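Local coordinates for protein homoserine dehydrogenase (Staphylococcus aureus M1064, PDB 4PG7) that catalyses the NAD(P)-dependent interconversion of homoserine and aspartate semialdehyde in the aspartic acid pathway, at residues 376-381 with 414-419. Numbering follows the deposited sequence.
Sequences NFFVVV and SYAAVI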
# COMPACT_ATOMS: atom_id res chain seq x y z
N ASN A 376 -12.61 -5.69 22.00
CA ASN A 376 -13.43 -4.55 22.34
C ASN A 376 -14.77 -4.69 21.65
O ASN A 376 -14.86 -5.22 20.53
CB ASN A 376 -12.75 -3.27 21.91
CG ASN A 376 -11.27 -3.29 22.17
OD1 ASN A 376 -10.83 -3.55 23.29
ND2 ASN A 376 -10.48 -3.06 21.14
N PHE A 377 -15.81 -4.19 22.31
CA PHE A 377 -17.18 -4.45 21.83
C PHE A 377 -18.07 -3.24 21.95
O PHE A 377 -17.95 -2.47 22.90
CB PHE A 377 -17.77 -5.60 22.62
CG PHE A 377 -16.99 -6.88 22.48
CD1 PHE A 377 -17.30 -7.78 21.47
CD2 PHE A 377 -15.95 -7.19 23.38
CE1 PHE A 377 -16.58 -8.97 21.35
CE2 PHE A 377 -15.24 -8.38 23.27
CZ PHE A 377 -15.55 -9.27 22.25
N PHE A 378 -19.01 -3.14 21.02
CA PHE A 378 -20.07 -2.14 21.03
C PHE A 378 -21.36 -2.91 21.23
O PHE A 378 -21.71 -3.73 20.41
CB PHE A 378 -20.10 -1.43 19.68
CG PHE A 378 -21.27 -0.52 19.46
CD1 PHE A 378 -21.35 0.71 20.07
CD2 PHE A 378 -22.24 -0.84 18.53
CE1 PHE A 378 -22.40 1.59 19.80
CE2 PHE A 378 -23.29 0.03 18.25
CZ PHE A 378 -23.36 1.26 18.88
N VAL A 379 -22.05 -2.66 22.33
CA VAL A 379 -23.19 -3.45 22.73
C VAL A 379 -24.42 -2.53 22.80
O VAL A 379 -24.38 -1.52 23.49
CB VAL A 379 -22.98 -4.06 24.13
CG1 VAL A 379 -24.19 -4.92 24.50
CG2 VAL A 379 -21.72 -4.90 24.18
N VAL A 380 -25.49 -2.90 22.11
CA VAL A 380 -26.75 -2.16 22.13
C VAL A 380 -27.81 -2.95 22.89
O VAL A 380 -28.04 -4.12 22.57
CB VAL A 380 -27.27 -1.93 20.72
CG1 VAL A 380 -28.55 -1.11 20.75
CG2 VAL A 380 -26.22 -1.22 19.88
N VAL A 381 -28.39 -2.32 23.90
CA VAL A 381 -29.42 -2.94 24.73
C VAL A 381 -30.71 -2.13 24.61
O VAL A 381 -30.67 -0.89 24.63
CB VAL A 381 -29.01 -3.05 26.22
CG1 VAL A 381 -27.76 -3.91 26.36
CG2 VAL A 381 -28.75 -1.68 26.82
N SER A 414 -33.10 2.69 25.15
CA SER A 414 -31.98 1.95 24.55
C SER A 414 -30.70 2.69 24.82
O SER A 414 -30.64 3.90 24.68
CB SER A 414 -32.17 1.76 23.05
OG SER A 414 -33.25 0.91 22.79
N TYR A 415 -29.67 1.93 25.19
CA TYR A 415 -28.35 2.46 25.46
C TYR A 415 -27.36 1.61 24.71
O TYR A 415 -27.62 0.43 24.39
CB TYR A 415 -28.00 2.39 26.96
CG TYR A 415 -28.98 3.11 27.84
CD1 TYR A 415 -29.12 4.50 27.77
CD2 TYR A 415 -29.76 2.43 28.75
CE1 TYR A 415 -30.03 5.17 28.56
CE2 TYR A 415 -30.67 3.10 29.56
CZ TYR A 415 -30.81 4.46 29.46
OH TYR A 415 -31.71 5.11 30.25
N ALA A 416 -26.20 2.20 24.45
CA ALA A 416 -25.09 1.49 23.85
C ALA A 416 -23.92 1.64 24.78
O ALA A 416 -23.79 2.66 25.47
CB ALA A 416 -24.76 2.08 22.49
N ALA A 417 -23.05 0.64 24.80
CA ALA A 417 -21.82 0.68 25.59
C ALA A 417 -20.67 0.28 24.69
O ALA A 417 -20.79 -0.66 23.93
CB ALA A 417 -21.90 -0.29 26.76
N VAL A 418 -19.55 0.99 24.79
CA VAL A 418 -18.32 0.51 24.22
C VAL A 418 -17.43 0.09 25.37
O VAL A 418 -17.15 0.88 26.28
CB VAL A 418 -17.62 1.59 23.33
CG1 VAL A 418 -16.19 1.18 22.97
CG2 VAL A 418 -18.46 1.85 22.09
N ILE A 419 -16.97 -1.15 25.30
CA ILE A 419 -16.17 -1.73 26.34
C ILE A 419 -14.85 -2.14 25.71
O ILE A 419 -14.82 -2.87 24.71
CB ILE A 419 -16.86 -2.95 26.95
CG1 ILE A 419 -18.28 -2.60 27.36
CG2 ILE A 419 -16.08 -3.44 28.15
CD1 ILE A 419 -19.22 -3.78 27.31
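Phe378 lies against Ala416 and Val418 where two antiparallel strands, 376-381 and 414-419, pair within the four-stranded sheet of the C-terminal ACT domain. With CG opposite the backbone N (chi1 171°), the Phe378 ring runs along the neighbouring strand from Val418 toward Ala416. Its CD1 meets Val418 CG2 at 3.7 Å, the methyl lying at the ring edge and in its plane, while CE1 approaches Ala416 CB obliquely at 3.6 Å. On the other face of the sheet Val379 CG2 reaches Ile419 CD1 at 4.2 Å, and Val381 CG2 meets Tyr415 CB at 4.1 Å while also resting 3.4 Å from the backbone Tyr415 O.

The strands are held in register by three hydrogen-bonded pairs, Phe377 with Ile419, Val379 with Ala417 and Val381 with Tyr415, each bonded in both directions. The carbonyl oxygens also accept CA-H contacts, as from Ala416 CA to Val379 O at 3.1 Å.

Farther out, strands 436-444 and 404-411 flank the pair, the former beside 376-381 and the latter beside 414-419. Val258 and Leu262 of helix 253-262 cover the face carrying Phe378, Ala416 and Val418; on the opposite face Tyr415 meets the Phe391 ring, and its hydroxyl bonds Gly386 O. Val380 has backbone bonds to Asp438 and Lys439, which line the lysine pocket, and its side chain lies about 8 Å from the bound lysine. At the far end, Asn376 OD1 accepts from Gly421 N, and ND2 bonds Val443 O, tying this side chain to both neighbouring strands.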